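Local coordinates for protein D-ribulose-5-phosphate 3-epimerase, putative (PDB 1TQX) that probably interconverts D-ribulose 5-phosphate and D-xylulose 5-phosphate as a zinc-binding epimerase with a TIM-barrel fold, at residues A[120-132]-A[157-171]. Residues are numbered along the deposited sequence; the frame is centred on the assembly and turned at random.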
# COMPACT_ATOMS: atom_id res chain seq x y z
N SER A 120 -3.85 4.06 6.24
CA SER A 120 -3.34 5.08 5.34
C SER A 120 -3.84 6.48 5.65
O SER A 120 -4.93 6.66 6.20
CB SER A 120 -3.70 4.71 3.89
OG SER A 120 -3.14 5.64 2.97
N ILE A 121 -3.02 7.47 5.30
CA ILE A 121 -3.35 8.88 5.48
C ILE A 121 -3.10 9.62 4.18
O ILE A 121 -2.09 9.39 3.50
CB ILE A 121 -2.51 9.56 6.60
CG1 ILE A 121 -1.03 9.20 6.43
CG2 ILE A 121 -3.05 9.17 7.97
CD1 ILE A 121 -0.11 9.90 7.43
N LYS A 122 -4.03 10.51 3.82
CA LYS A 122 -3.91 11.29 2.60
C LYS A 122 -2.94 12.47 2.82
O LYS A 122 -2.61 12.81 3.96
CB LYS A 122 -5.30 11.78 2.16
CG LYS A 122 -6.25 10.63 1.86
CD LYS A 122 -7.50 11.06 1.11
CE LYS A 122 -8.45 11.87 1.97
NZ LYS A 122 -9.68 12.29 1.21
N PRO A 123 -2.48 13.10 1.73
CA PRO A 123 -1.55 14.23 1.81
C PRO A 123 -1.83 15.30 2.86
O PRO A 123 -0.94 15.71 3.60
CB PRO A 123 -1.57 14.79 0.40
CG PRO A 123 -1.75 13.54 -0.43
CD PRO A 123 -2.83 12.81 0.33
N LYS A 124 -3.08 15.75 2.94
CA LYS A 124 -3.44 16.80 3.89
C LYS A 124 -3.66 16.35 5.34
O LYS A 124 -3.92 17.19 6.20
CB LYS A 124 -4.69 17.54 3.40
CG LYS A 124 -4.54 18.15 2.02
CD LYS A 124 -5.83 18.83 1.58
CE LYS A 124 -5.73 19.34 0.15
NZ LYS A 124 -7.01 19.95 -0.30
N THR A 125 -3.56 15.05 5.61
CA THR A 125 -3.77 14.56 6.98
C THR A 125 -2.47 14.52 7.79
O THR A 125 -1.46 13.98 7.35
CB THR A 125 -4.40 13.15 6.95
OG1 THR A 125 -5.59 13.18 6.18
CG2 THR A 125 -4.74 12.69 8.37
N ASP A 126 -2.52 15.09 8.99
CA ASP A 126 -1.38 15.16 9.91
C ASP A 126 -1.00 13.79 10.47
O ASP A 126 -1.81 13.14 11.13
CB ASP A 126 -1.73 16.13 11.05
CG ASP A 126 -0.62 16.27 12.07
OD1 ASP A 126 -0.84 16.98 13.07
OD2 ASP A 126 0.46 15.68 11.89
N VAL A 127 0.24 13.36 10.23
CA VAL A 127 0.73 12.06 10.71
C VAL A 127 0.64 11.85 12.22
O VAL A 127 0.44 10.73 12.68
CB VAL A 127 2.23 11.84 10.40
CG1 VAL A 127 2.41 10.56 9.62
CG2 VAL A 127 2.79 13.04 9.69
N GLN A 128 0.85 12.92 12.98
CA GLN A 128 0.82 12.81 14.43
C GLN A 128 -0.51 12.32 14.99
O GLN A 128 -0.57 11.81 16.10
CB GLN A 128 1.22 14.14 15.08
CG GLN A 128 2.62 14.58 14.68
CD GLN A 128 3.15 15.70 15.56
OE1 GLN A 128 3.35 15.52 16.76
NE2 GLN A 128 3.37 16.87 14.97
N LYS A 129 -1.57 12.47 14.20
CA LYS A 129 -2.88 12.03 14.65
C LYS A 129 -2.94 10.50 14.75
O LYS A 129 -3.85 9.96 15.36
CB LYS A 129 -3.97 12.51 13.69
CG LYS A 129 -4.26 14.01 13.75
CD LYS A 129 -5.24 14.39 12.65
CE LYS A 129 -5.48 15.89 12.57
NZ LYS A 129 -6.68 16.31 13.33
N LEU A 130 -1.97 9.82 14.13
CA LEU A 130 -1.94 8.36 14.16
C LEU A 130 -1.28 7.76 15.40
O LEU A 130 -1.45 6.57 15.69
CB LEU A 130 -1.20 7.82 12.92
CG LEU A 130 -1.77 8.06 11.52
CD1 LEU A 130 -0.84 7.41 10.51
CD2 LEU A 130 -3.17 7.48 11.40
N VAL A 131 -0.51 8.57 16.12
CA VAL A 131 0.20 8.09 17.30
C VAL A 131 -0.61 7.20 18.26
O VAL A 131 -0.16 6.11 18.61
CB VAL A 131 0.82 9.27 18.09
CG1 VAL A 131 1.49 8.76 19.36
CG2 VAL A 131 1.84 9.97 17.21
N PRO A 132 -1.80 7.64 18.68
CA PRO A 132 -2.59 6.80 19.59
C PRO A 132 -2.83 5.39 19.05
O PRO A 132 -2.76 4.40 19.79
CB PRO A 132 -3.89 7.59 19.75
CG PRO A 132 -3.43 9.01 19.61
CD PRO A 132 -2.48 8.92 18.43
N MET A 157 4.91 13.81 -4.32
CA MET A 157 4.94 15.00 -3.47
C MET A 157 6.10 14.87 -2.48
O MET A 157 5.99 14.17 -1.48
CB MET A 157 3.62 15.14 -2.71
CG MET A 157 2.43 15.39 -3.60
SD MET A 157 0.87 15.31 -2.69
CE MET A 157 1.00 16.77 -1.65
N HIS A 158 7.19 15.56 -2.77
CA HIS A 158 8.37 15.51 -1.92
C HIS A 158 8.11 16.04 -0.51
O HIS A 158 8.80 15.67 0.43
CB HIS A 158 9.52 16.30 -2.57
CG HIS A 158 10.85 16.07 -1.94
ND1 HIS A 158 11.13 16.41 -0.63
CD2 HIS A 158 11.99 15.53 -2.44
CE1 HIS A 158 12.39 16.08 -0.35
NE2 HIS A 158 12.93 15.55 -1.43
N ASP A 159 7.10 16.90 -0.37
CA ASP A 159 6.79 17.47 0.94
C ASP A 159 6.15 16.47 1.91
O ASP A 159 5.86 16.82 3.05
CB ASP A 159 5.90 18.70 0.77
CG ASP A 159 4.53 18.37 0.21
OD1 ASP A 159 4.42 17.44 -0.61
OD2 ASP A 159 3.56 19.08 0.57
N MET A 160 5.95 15.24 1.46
CA MET A 160 5.37 14.21 2.33
C MET A 160 6.48 13.45 3.05
O MET A 160 6.21 12.64 3.94
CB MET A 160 4.53 13.22 1.50
CG MET A 160 3.26 13.81 0.92
SD MET A 160 2.08 14.27 2.21
CE MET A 160 2.39 16.06 2.39
N MET A 161 7.73 13.71 2.68
CA MET A 161 8.85 13.00 3.30
C MET A 161 8.98 13.26 4.80
O MET A 161 9.56 12.45 5.52
CB MET A 161 10.16 13.34 2.59
CG MET A 161 10.23 12.80 1.17
SD MET A 161 9.90 11.02 1.08
CE MET A 161 8.12 11.03 0.76
N GLY A 162 8.45 14.39 5.26
CA GLY A 162 8.51 14.71 6.67
C GLY A 162 7.73 13.68 7.47
O GLY A 162 8.13 13.30 8.57
N LYS A 163 6.61 13.22 6.90
CA LYS A 163 5.78 12.22 7.57
C LYS A 163 6.55 10.92 7.71
O LYS A 163 6.51 10.26 8.75
CB LYS A 163 4.49 11.97 6.78
CG LYS A 163 3.61 13.19 6.61
CD LYS A 163 2.29 12.81 5.96
CE LYS A 163 1.40 14.02 5.75
NZ LYS A 163 0.11 13.62 5.11
N VAL A 164 7.25 10.54 6.64
CA VAL A 164 8.04 9.32 6.63
C VAL A 164 9.14 9.35 7.70
O VAL A 164 9.29 8.39 8.46
CB VAL A 164 8.69 9.08 5.24
CG1 VAL A 164 9.52 7.80 5.25
CG2 VAL A 164 7.60 9.00 4.17
N SER A 165 9.89 10.45 7.77
CA SER A 165 10.95 10.57 8.78
C SER A 165 10.38 10.51 10.19
O SER A 165 10.95 9.86 11.07
CB SER A 165 11.73 11.87 8.59
OG SER A 165 12.50 11.83 7.41
N PHE A 166 9.25 11.18 10.42
CA PHE A 166 8.60 11.17 11.73
C PHE A 166 8.31 9.74 12.19
O PHE A 166 8.65 9.36 13.30
CB PHE A 166 7.28 11.94 11.68
CG PHE A 166 6.47 11.83 12.93
CD1 PHE A 166 6.74 12.65 14.03
CD2 PHE A 166 5.44 10.90 13.03
CE1 PHE A 166 6.00 12.53 15.22
CE2 PHE A 166 4.69 10.78 14.21
CZ PHE A 166 4.98 11.59 15.30
N LEU A 167 7.68 8.96 11.31
CA LEU A 167 7.32 7.58 11.62
C LEU A 167 8.51 6.67 11.87
O LEU A 167 8.53 5.91 12.84
CB LEU A 167 6.44 7.00 10.50
CG LEU A 167 5.05 7.62 10.33
CD1 LEU A 167 4.46 7.20 9.00
CD2 LEU A 167 4.15 7.19 11.48
N ARG A 168 9.52 6.72 11.00
CA ARG A 168 10.69 5.87 11.17
C ARG A 168 11.44 6.17 12.47
O ARG A 168 11.93 5.27 13.14
CB ARG A 168 11.65 6.01 9.99
CG ARG A 168 12.92 5.17 10.12
CD ARG A 168 12.58 3.69 10.31
NE ARG A 168 11.90 3.13 9.14
CZ ARG A 168 10.85 2.32 9.22
NH1 ARG A 168 10.36 1.97 10.40
NH2 ARG A 168 10.30 1.84 8.11
N LYS A 169 11.53 7.45 12.81
CA LYS A 169 12.23 7.85 14.03
C LYS A 169 11.52 7.38 15.29
O LYS A 169 12.17 6.96 16.25
CB LYS A 169 12.39 9.38 14.06
CG LYS A 169 13.24 9.89 15.21
CD LYS A 169 13.46 11.40 15.10
CE LYS A 169 14.39 11.92 16.19
NZ LYS A 169 13.86 11.66 17.56
N LYS A 170 10.19 7.45 15.29
CA LYS A 170 9.40 7.05 16.44
C LYS A 170 9.13 5.55 16.53
O LYS A 170 9.04 5.00 17.63
CB LYS A 170 8.07 7.82 16.43
CG LYS A 170 7.23 7.68 17.70
CD LYS A 170 6.03 8.62 17.65
CE LYS A 170 5.15 8.48 18.88
NZ LYS A 170 5.85 8.88 20.13
N TYR A 171 9.00 4.90 15.38
CA TYR A 171 8.72 3.47 15.35
C TYR A 171 9.71 2.75 14.43
O TYR A 171 9.48 2.65 13.22
CB TYR A 171 7.29 3.22 14.87
CG TYR A 171 6.22 4.01 15.60
CD1 TYR A 171 5.76 5.22 15.09
CD2 TYR A 171 5.66 3.54 16.78
CE1 TYR A 171 4.77 5.95 15.75
CE2 TYR A 171 4.66 4.26 17.45
CZ TYR A 171 4.22 5.46 16.92
OH TYR A 171 3.23 6.17 17.56
O HOH W 1 0.27 11.29 3.26
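In this TIM barrel, the turn that leaves strand 116-121 and the short helix that follows it pack on the outer helix 161-170, and K163 pins the turn. The side chain of K163 is extended beyond CG (chi3 -179°), which carries its ammonium out to the carbonyls of the type I turn K122-T125. K163 NZ donates to T125 O at 2.8 Å, tilted only 23° from the carbonyl plane. K163 NZ also donates to P123 O at 2.8 Å, from above the plane of the P123 carbonyl, 110° at the oxygen. A water accepts a third bond from K163 NZ and donates to I121 O. T125 OG1 turns instead to E94. The lysine stem runs past V127, whose CG1 also meets L167 CD1 at 4.0 Å, while I121 CD1 faces K163 CD tip to tip. Toward the start of the helix, P123 packs CB on M157 CE at 3.8 Å, beside M160 SD. At the far end, Q128 CG sits over one face of the F166 ring, a CH-pi contact 4.3 Å from the centroid. V131 CG2 comes to the ring edge, 4.0 Å from F166 CZ. V131 CG1 rests on K170 CE, and near Y171 OH, which bonds to D135. Two carbonyls and a water thus satisfy the ammonium. Their partial negative charges would probably help keep K163 protonated, and the bonds tie the P123 and T125 carbonyls to helix 161-170.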